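PDB 7BGM: phosphoribosyl-AMP cyclohydrolase from Medicago truncatula, which probably catalyses two successive steps of histidine biosynthesis, the hydrolysis of phosphoribosyl-ATP to phosphoribosyl-AMP and diphosphate and then the opening of the purine ring. Local coordinates for residues A101-V109 against V118-T126; W151-L162 against Y195-L203. All coordinates share one frame; numbering follows the deposited sequence.

Overall arrangement
Interaction 1 is partly buried: its strand side belongs to the cyclohydrolase family region, where strand 105-108 directly follows the zinc ligand Cys-104, and its other side is the loop leading to helix 127-140. Interaction 2 is a buried helix-helix contact in the pyrophosphohydrolase part. The two share no segment: their nearest atoms are about 8 Å apart, and helix 127-140 lies between them in the sequence. Their chemistry differs accordingly. Backbone hydrogen bonds and a bridging water hold 101-109 to 118-126, whereas leucine and valine branches hold 151-162 to 195-203, with a single hydroxyl pair at one end. Both contacts also touch the second subunit.

Interaction 1 (A101-V109 against V118-T126); sequences AETCYYTPV and VEGNKLALT. With ZN (zinc ion), chain C.
The ring of Tyr-106 meets the amide of Asn-121 at its edge: ND2 lies near the ring plane, 3.5 Å from CD1, with amide and ring planes inclined at 56°. Thr-103 O also lies in the ring plane, at the rim. A broad aromatic ring suits this partly exposed place, since it can pack on Cys-97 and on Cys-81 of the second subunit while its CB meets Leu-123 CD2. The backbones are joined by Ala-124 N to Tyr-105 O (3.0 Å, nearly straight at 172°) and by a more bent bond from Lys-122 N to Tyr-106 O. Leu-123 lies between these two donors, and its CD2 comes within 3.6 Å of Thr-103 OG1. That hydroxyl, placed between backbone N and carbonyl carbon (chi1 74°), accepts from Tyr-105 N at 3.1 Å in an ST turn, and a water links it to Ala-124 O. A valine in place of Thr-103 would probably leave both Tyr-105 N and the water without this partner and let the turn relax. Further along, the bent chain of Lys-122 brings NZ to 3.6 Å from Pro-108 CB; the amine also has a long, weak ion pair with Asp-76 of the second subunit. Tyr-105, Thr-107 and Pro-108 pair with an antiparallel strand of that subunit. Within the turn, Cys-104 SG binds zinc at 2.3 Å, together with Cys-97 and with Cys-81 of the second subunit, the intersubunit three-cysteine zinc site characteristic of dimeric phosphoribosyl-AMP cyclohydrolases.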
loop_
_atom_site.group_PDB
_atom_site.type_symbol
_atom_site.label_atom_id
_atom_site.label_comp_id
_atom_site.label_asym_id
_atom_site.label_seq_id
_atom_site.Cartn_x
_atom_site.Cartn_y
_atom_site.Cartn_z
ATOM N N ALA A 101 7.304 -7.433 15.003
ATOM C CA ALA A 101 7.247 -6.373 14.009
ATOM C C ALA A 101 5.859 -6.314 13.374
ATOM O O ALA A 101 5.162 -7.316 13.257
ATOM C CB ALA A 101 8.275 -6.616 12.908
ATOM N N GLU A 102 5.469 -5.120 12.933
ATOM C CA GLU A 102 4.122 -4.925 12.412
ATOM C C GLU A 102 3.874 -5.758 11.158
ATOM O O GLU A 102 2.761 -6.276 10.944
ATOM C CB GLU A 102 3.922 -3.440 12.143
ATOM C CG GLU A 102 2.546 -3.067 11.904
ATOM C CD GLU A 102 2.382 -1.581 12.075
ATOM O OE1 GLU A 102 2.677 -1.066 13.173
ATOM O OE2 GLU A 102 2.027 -0.930 11.101
ATOM N N THR A 103 4.904 -5.900 10.328
ATOM C CA THR A 103 4.902 -6.766 9.159
ATOM C C THR A 103 6.164 -7.587 9.191
ATOM O O THR A 103 7.117 -7.303 9.951
ATOM C CB THR A 103 4.883 -6.013 7.813
ATOM O OG1 THR A 103 6.199 -5.457 7.594
ATOM C CG2 THR A 103 3.802 -4.893 7.837
ATOM N N CYS A 104 6.188 -8.576 8.318
ATOM C CA CYS A 104 7.377 -9.414 8.244
ATOM C C CYS A 104 8.535 -8.763 7.466
ATOM O O CYS A 104 9.624 -9.351 7.401
ATOM C CB CYS A 104 7.037 -10.772 7.624
ATOM S SG CYS A 104 5.958 -11.822 8.609
ATOM N N TYR A 105 8.370 -7.573 6.919
ATOM C CA TYR A 105 9.341 -6.969 5.995
ATOM C C TYR A 105 9.957 -5.742 6.628
ATOM O O TYR A 105 9.382 -4.654 6.599
ATOM C CB TYR A 105 8.696 -6.618 4.635
ATOM C CG TYR A 105 8.173 -7.832 3.885
ATOM C CD1 TYR A 105 8.999 -8.512 2.963
ATOM C CD2 TYR A 105 6.887 -8.343 4.129
ATOM C CE1 TYR A 105 8.522 -9.614 2.258
ATOM C CE2 TYR A 105 6.410 -9.455 3.449
ATOM C CZ TYR A 105 7.225 -10.079 2.500
ATOM O OH TYR A 105 6.718 -11.182 1.838
ATOM N N TYR A 106 11.121 -5.948 7.259
ATOM C CA TYR A 106 11.850 -4.909 7.971
ATOM C C TYR A 106 13.364 -5.030 7.759
ATOM O O TYR A 106 14.146 -4.446 8.533
ATOM C CB TYR A 106 11.505 -4.989 9.468
ATOM C CG TYR A 106 11.652 -6.363 10.020
ATOM C CD1 TYR A 106 12.915 -6.839 10.385
ATOM C CD2 TYR A 106 10.539 -7.177 10.235
ATOM C CE1 TYR A 106 13.073 -8.095 10.906
ATOM C CE2 TYR A 106 10.680 -8.463 10.756
ATOM C CZ TYR A 106 11.960 -8.914 11.096
ATOM O OH TYR A 106 12.169 -10.178 11.607
ATOM N N THR A 107 13.809 -5.790 6.753
ATOM C CA THR A 107 15.234 -6.016 6.530
ATOM C C THR A 107 15.630 -5.343 5.217
ATOM O O THR A 107 15.459 -5.920 4.130
ATOM C CB THR A 107 15.511 -7.519 6.511
ATOM O OG1 THR A 107 15.103 -8.089 7.794
ATOM C CG2 THR A 107 17.011 -7.822 6.264
ATOM N N PRO A 108 16.112 -4.099 5.256
ATOM C CA PRO A 108 16.412 -3.379 4.002
ATOM C C PRO A 108 17.786 -3.778 3.502
ATOM O O PRO A 108 18.758 -3.750 4.250
ATOM C CB PRO A 108 16.360 -1.903 4.411
ATOM C CG PRO A 108 16.755 -1.916 5.896
ATOM C CD PRO A 108 16.388 -3.285 6.455
ATOM N N VAL A 109 17.848 -4.157 2.230
ATOM C CA VAL A 109 19.074 -4.673 1.645
ATOM C C VAL A 109 20.053 -3.551 1.335
ATOM O O VAL A 109 21.264 -3.692 1.550
ATOM C CB VAL A 109 18.716 -5.474 0.390
ATOM C CG1 VAL A 109 19.875 -5.436 -0.585
ATOM C CG2 VAL A 109 18.280 -6.886 0.780
ATOM N N VAL A 118 27.470 -0.738 10.776
ATOM C CA VAL A 118 26.252 -0.609 11.560
ATOM C C VAL A 118 25.163 -1.336 10.791
ATOM O O VAL A 118 25.254 -1.504 9.566
ATOM C CB VAL A 118 25.905 0.885 11.800
ATOM C CG1 VAL A 118 25.492 1.588 10.486
ATOM C CG2 VAL A 118 24.825 1.047 12.889
ATOM N N GLU A 119 24.142 -1.799 11.501
ATOM C CA GLU A 119 22.943 -2.332 10.861
ATOM C C GLU A 119 21.734 -1.711 11.543
ATOM O O GLU A 119 21.817 -1.241 12.685
ATOM C CB GLU A 119 22.867 -3.859 10.959
ATOM C CG GLU A 119 24.039 -4.584 10.337
ATOM C CD GLU A 119 24.076 -6.022 10.756
ATOM O OE1 GLU A 119 23.102 -6.732 10.515
ATOM O OE2 GLU A 119 25.066 -6.442 11.375
ATOM N N GLY A 120 20.608 -1.679 10.827
ATOM C CA GLY A 120 19.399 -1.141 11.403
ATOM C C GLY A 120 18.174 -1.599 10.643
ATOM O O GLY A 120 17.971 -1.234 9.476
ATOM N N ASN A 121 17.331 -2.391 11.293
ATOM C CA ASN A 121 16.103 -2.821 10.653
ATOM C C ASN A 121 15.082 -1.681 10.639
ATOM O O ASN A 121 15.101 -0.775 11.475
ATOM C CB ASN A 121 15.534 -4.060 11.360
ATOM C CG ASN A 121 16.299 -5.350 10.983
ATOM O OD1 ASN A 121 17.058 -5.377 10.013
ATOM N ND2 ASN A 121 16.123 -6.389 11.765
ATOM N N LYS A 122 14.214 -1.708 9.648
ATOM C CA LYS A 122 13.154 -0.710 9.561
ATOM C C LYS A 122 12.064 -1.273 8.670
ATOM O O LYS A 122 12.361 -1.902 7.654
ATOM C CB LYS A 122 13.647 0.643 9.026
ATOM C CG LYS A 122 14.091 0.691 7.589
ATOM C CD LYS A 122 13.852 2.083 7.019
ATOM C CE LYS A 122 14.867 2.468 5.945
ATOM N NZ LYS A 122 15.096 1.409 4.934
ATOM N N LEU A 123 10.802 -1.022 9.032
ATOM C CA LEU A 123 9.694 -1.508 8.215
ATOM C C LEU A 123 9.760 -0.921 6.810
ATOM O O LEU A 123 10.076 0.264 6.613
ATOM C CB LEU A 123 8.353 -1.129 8.849
ATOM C CG LEU A 123 7.927 -1.725 10.205
ATOM C CD1 LEU A 123 6.694 -0.993 10.606
ATOM C CD2 LEU A 123 7.653 -3.213 10.028
ATOM N N ALA A 124 9.448 -1.755 5.827
ATOM C CA ALA A 124 9.129 -1.239 4.495
ATOM C C ALA A 124 7.914 -0.325 4.561
ATOM O O ALA A 124 6.872 -0.707 5.105
ATOM C CB ALA A 124 8.860 -2.402 3.552
ATOM N N LEU A 125 8.064 0.888 4.020
ATOM C CA LEU A 125 7.009 1.894 4.035
ATOM C C LEU A 125 6.884 2.549 2.669
ATOM O O LEU A 125 7.900 2.872 2.042
ATOM C CB LEU A 125 7.282 2.998 5.044
ATOM C CG LEU A 125 7.419 2.597 6.508
ATOM C CD1 LEU A 125 7.820 3.772 7.334
ATOM C CD2 LEU A 125 6.115 1.982 7.038
ATOM N N THR A 126 5.649 2.824 2.249
ATOM C CA THR A 126 5.435 3.565 1.006
ATOM C C THR A 126 5.341 5.052 1.358
ATOM O O THR A 126 5.366 5.422 2.531
ATOM C CB THR A 126 4.187 3.073 0.265
ATOM O OG1 THR A 126 3.014 3.251 1.070
ATOM C CG2 THR A 126 4.318 1.593 -0.088
HETATM ZN ZN ZN C . 7.509 -12.654 10.105
HETATM O O HOH W 1 5.963 -2.923 6.402
#

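Interaction 2 (W151-L162 against Y195-L203); sequences WTKRLLLNDKLL and YHAMVLLAL
Trp-151 and Tyr-195 meet rim to rim, their planes only 21° apart, neither ring lying over the face of the other. The indole, anti to the backbone N (chi1 168°), swings toward the second helix; CD1 is modelled 3.1 Å from Tyr-195 OH, a closeness left uncertain by the poor order of the tryptophan. Thr-152 makes the polar link of the contact: OG1 and the same phenol oxygen share a 2.6 Å hydrogen bond, with OG1 near the plane of the tyrosine ring. Trp-151, Thr-152 and Tyr-195 all belong to a site that binds AMP in another structure of this protein, so the hydroxyl pair probably helps fix the shape of that pocket; Arg-138 packs against the threonine. One turn on, Leu-155 sends CD1 to 3.6 Å from His-196 CD2, while CB rests on Val-199. The imidazole carries Tyr-195 CD2 over the centre of one face; its ND1 is bonded to Asp-192 O, but buried NE2 has no partner in the model. Here helix 151-156 and the 195-203 part of helix 183-204 cross at -55°, within the all-alpha MazG-type pyrophosphohydrolase fold, whose helices 159-178 and 183-204 also carry the zinc ligands Glu-169, Glu-189 and Asp-192. Leu-156, long enough to reach across, wedges CD2 between Val-199 CG1 and Leu-203 CD2, the latter at 3.5 Å. After helix 151-156 ends, Asn-158 OD1 accepts weak bonds from the backbone N of Lys-160 and of Leu-161, an N-cap. Asp-159 OD1 skirts Leu-203 CD1. Leu-162 is a knob among His-196, Val-199, Leu-200 and Leu-203: its forked end (chi1 176°) fills the hole, CD1 3.5 Å from His-196 O and CD2 3.6 Å from Leu-203 CD1.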
loop_
_atom_site.group_PDB
_atom_site.type_symbol
_atom_site.label_atom_id
_atom_site.label_comp_id
_atom_site.label_asym_id
_atom_site.label_seq_id
_atom_site.Cartn_x
_atom_site.Cartn_y
_atom_site.Cartn_z
ATOM N N TRP A 151 12.430 22.203 10.374
ATOM C CA TRP A 151 11.168 22.842 10.014
ATOM C C TRP A 151 9.959 22.046 10.500
ATOM O O TRP A 151 8.964 22.631 10.948
ATOM C CB TRP A 151 11.067 23.046 8.508
ATOM C CG TRP A 151 9.677 23.426 8.138
ATOM C CD1 TRP A 151 8.710 22.605 7.636
ATOM C CD2 TRP A 151 9.069 24.714 8.295
ATOM N NE1 TRP A 151 7.545 23.308 7.448
ATOM C CE2 TRP A 151 7.739 24.604 7.845
ATOM C CE3 TRP A 151 9.524 25.950 8.760
ATOM C CZ2 TRP A 151 6.863 25.682 7.844
ATOM C CZ3 TRP A 151 8.653 27.018 8.755
ATOM C CH2 TRP A 151 7.336 26.878 8.305
ATOM N N THR A 152 10.004 20.719 10.387
ATOM C CA THR A 152 8.918 19.914 10.935
ATOM C C THR A 152 8.875 20.032 12.458
ATOM O O THR A 152 7.797 20.156 13.055
ATOM C CB THR A 152 9.079 18.463 10.486
ATOM O OG1 THR A 152 9.009 18.409 9.055
ATOM C CG2 THR A 152 7.975 17.576 11.067
ATOM N N LYS A 153 10.042 20.038 13.103
ATOM C CA LYS A 153 10.067 20.171 14.553
ATOM C C LYS A 153 9.484 21.510 15.000
ATOM O O LYS A 153 8.835 21.579 16.050
ATOM C CB LYS A 153 11.498 19.999 15.062
ATOM C CG LYS A 153 11.616 19.867 16.577
ATOM C CD LYS A 153 10.920 18.610 17.104
ATOM C CE LYS A 153 11.236 18.390 18.583
ATOM N NZ LYS A 153 10.543 17.210 19.164
ATOM N N ARG A 154 9.688 22.574 14.210
ATOM C CA ARG A 154 9.125 23.882 14.546
ATOM C C ARG A 154 7.602 23.826 14.628
ATOM O O ARG A 154 6.998 24.438 15.517
ATOM C CB ARG A 154 9.549 24.929 13.513
ATOM C CG ARG A 154 11.048 25.203 13.412
ATOM C CD ARG A 154 11.368 26.090 12.199
ATOM N NE ARG A 154 11.156 27.515 12.457
ATOM C CZ ARG A 154 10.020 28.173 12.226
ATOM N NH1 ARG A 154 8.963 27.543 11.733
ATOM N NH2 ARG A 154 9.939 29.473 12.494
ATOM N N LEU A 155 6.964 23.095 13.708
ATOM C CA LEU A 155 5.505 23.012 13.694
ATOM C C LEU A 155 4.980 22.153 14.836
ATOM O O LEU A 155 3.911 22.437 15.389
ATOM C CB LEU A 155 5.029 22.457 12.360
ATOM C CG LEU A 155 5.235 23.355 11.141
ATOM C CD1 LEU A 155 4.944 22.568 9.876
ATOM C CD2 LEU A 155 4.335 24.570 11.222
ATOM N N LEU A 156 5.722 21.112 15.208
ATOM C CA LEU A 156 5.319 20.270 16.325
ATOM C C LEU A 156 5.330 21.024 17.638
ATOM O O LEU A 156 4.627 20.621 18.571
ATOM C CB LEU A 156 6.244 19.058 16.433
ATOM C CG LEU A 156 6.041 18.004 15.360
ATOM C CD1 LEU A 156 7.261 17.065 15.323
ATOM C CD2 LEU A 156 4.757 17.237 15.634
ATOM N N LEU A 157 6.111 22.102 17.725
ATOM C CA LEU A 157 6.267 22.882 18.946
ATOM C C LEU A 157 5.567 24.232 18.882
ATOM O O LEU A 157 5.892 25.124 19.669
ATOM C CB LEU A 157 7.750 23.089 19.262
ATOM C CG LEU A 157 8.558 21.850 19.650
ATOM C CD1 LEU A 157 10.017 22.211 19.747
ATOM C CD2 LEU A 157 8.068 21.267 20.967
ATOM N N ASN A 158 4.615 24.412 17.971
ATOM C CA ASN A 158 3.900 25.690 17.911
ATOM C C ASN A 158 2.540 25.420 17.262
ATOM O O ASN A 158 2.376 25.584 16.052
ATOM C CB ASN A 158 4.699 26.734 17.150
ATOM C CG ASN A 158 4.023 28.099 17.138
ATOM O OD1 ASN A 158 2.900 28.263 17.618
ATOM N ND2 ASN A 158 4.705 29.082 16.571
ATOM N N ASP A 159 1.574 25.017 18.097
ATOM C CA ASP A 159 0.214 24.709 17.651
ATOM C C ASP A 159 -0.399 25.830 16.819
ATOM O O ASP A 159 -1.152 25.575 15.866
ATOM C CB ASP A 159 -0.678 24.450 18.868
ATOM C CG ASP A 159 -0.465 23.079 19.477
ATOM O OD1 ASP A 159 0.381 22.311 18.972
ATOM O OD2 ASP A 159 -1.162 22.770 20.469
ATOM N N LYS A 160 -0.129 27.084 17.191
ATOM C CA LYS A 160 -0.820 28.195 16.540
ATOM C C LYS A 160 -0.264 28.457 15.148
ATOM O O LYS A 160 -1.025 28.728 14.214
ATOM C CB LYS A 160 -0.739 29.456 17.410
ATOM C CG LYS A 160 -1.422 29.307 18.772
ATOM C CD LYS A 160 -2.621 28.335 18.745
ATOM C CE LYS A 160 -3.892 28.952 18.148
ATOM N NZ LYS A 160 -4.726 27.925 17.430
ATOM N N LEU A 161 1.059 28.374 14.989
ATOM C CA LEU A 161 1.635 28.395 13.651
ATOM C C LEU A 161 1.083 27.250 12.813
ATOM O O LEU A 161 0.722 27.448 11.647
ATOM C CB LEU A 161 3.159 28.324 13.735
ATOM C CG LEU A 161 3.957 28.155 12.439
ATOM C CD1 LEU A 161 3.672 29.302 11.489
ATOM C CD2 LEU A 161 5.446 28.069 12.743
ATOM N N LEU A 162 0.975 26.051 13.405
ATOM C CA LEU A 162 0.545 24.880 12.642
ATOM C C LEU A 162 -0.889 25.025 12.149
ATOM O O LEU A 162 -1.183 24.751 10.977
ATOM C CB LEU A 162 0.687 23.607 13.480
ATOM C CG LEU A 162 0.185 22.308 12.824
ATOM C CD1 LEU A 162 0.930 21.980 11.529
ATOM C CD2 LEU A 162 0.277 21.151 13.814
ATOM N N TYR A 195 0.854 17.393 4.289
ATOM C CA TYR A 195 1.987 17.470 5.203
ATOM C C TYR A 195 1.590 18.154 6.510
ATOM O O TYR A 195 1.814 17.613 7.599
ATOM C CB TYR A 195 3.147 18.199 4.528
ATOM C CG TYR A 195 4.215 18.662 5.474
ATOM C CD1 TYR A 195 5.130 17.760 6.007
ATOM C CD2 TYR A 195 4.322 20.003 5.838
ATOM C CE1 TYR A 195 6.124 18.188 6.882
ATOM C CE2 TYR A 195 5.311 20.429 6.711
ATOM C CZ TYR A 195 6.207 19.515 7.225
ATOM O OH TYR A 195 7.193 19.936 8.091
ATOM N N HIS A 196 0.971 19.335 6.424
ATOM C CA HIS A 196 0.633 20.057 7.650
ATOM C C HIS A 196 -0.438 19.321 8.452
ATOM O O HIS A 196 -0.359 19.248 9.688
ATOM C CB HIS A 196 0.208 21.484 7.306
ATOM C CG HIS A 196 1.343 22.337 6.830
ATOM N ND1 HIS A 196 1.677 22.461 5.499
ATOM C CD2 HIS A 196 2.237 23.089 7.516
ATOM C CE1 HIS A 196 2.723 23.264 5.385
ATOM N NE2 HIS A 196 3.078 23.663 6.596
ATOM N N ALA A 197 -1.424 18.732 7.771
ATOM C CA ALA A 197 -2.411 17.949 8.497
ATOM C C ALA A 197 -1.739 16.791 9.222
ATOM O O ALA A 197 -2.080 16.491 10.369
ATOM C CB ALA A 197 -3.500 17.444 7.557
ATOM N N MET A 198 -0.779 16.121 8.567
ATOM C CA MET A 198 -0.142 14.986 9.222
ATOM C C MET A 198 0.681 15.400 10.438
ATOM O O MET A 198 0.863 14.589 11.356
ATOM C CB MET A 198 0.694 14.210 8.205
ATOM C CG MET A 198 -0.235 13.371 7.370
ATOM S SD MET A 198 0.604 12.671 5.970
ATOM C CE MET A 198 1.609 11.468 6.826
ATOM N N VAL A 199 1.201 16.631 10.466
ATOM C CA VAL A 199 1.858 17.102 11.687
ATOM C C VAL A 199 0.851 17.210 12.827
ATOM O O VAL A 199 1.139 16.818 13.971
ATOM C CB VAL A 199 2.593 18.434 11.439
ATOM C CG1 VAL A 199 3.269 18.928 12.733
ATOM C CG2 VAL A 199 3.621 18.257 10.321
ATOM N N LEU A 200 -0.352 17.721 12.535
ATOM C CA LEU A 200 -1.410 17.749 13.546
ATOM C C LEU A 200 -1.802 16.339 13.981
ATOM O O LEU A 200 -2.001 16.086 15.176
ATOM C CB LEU A 200 -2.631 18.526 13.027
ATOM C CG LEU A 200 -3.853 18.651 13.944
ATOM C CD1 LEU A 200 -4.619 19.975 13.667
ATOM C CD2 LEU A 200 -4.818 17.483 13.807
ATOM N N LEU A 201 -1.919 15.396 13.028
ATOM C CA LEU A 201 -2.217 14.018 13.428
ATOM C C LEU A 201 -1.176 13.491 14.405
ATOM O O LEU A 201 -1.519 12.806 15.384
ATOM C CB LEU A 201 -2.287 13.103 12.205
ATOM C CG LEU A 201 -3.382 13.359 11.173
ATOM C CD1 LEU A 201 -3.352 12.267 10.105
ATOM C CD2 LEU A 201 -4.757 13.416 11.840
ATOM N N ALA A 202 0.103 13.802 14.163
ATOM C CA ALA A 202 1.150 13.347 15.076
ATOM C C ALA A 202 0.956 13.914 16.479
ATOM O O ALA A 202 1.120 13.198 17.482
ATOM C CB ALA A 202 2.525 13.732 14.538
ATOM N N LEU A 203 0.609 15.198 16.574
ATOM C CA LEU A 203 0.371 15.803 17.884
ATOM C C LEU A 203 -0.819 15.165 18.607
ATOM O O LEU A 203 -0.817 15.083 19.848
ATOM C CB LEU A 203 0.174 17.317 17.731
ATOM C CG LEU A 203 1.398 18.109 17.262
ATOM C CD1 LEU A 203 1.072 19.568 16.997
ATOM C CD2 LEU A 203 2.537 17.980 18.293
#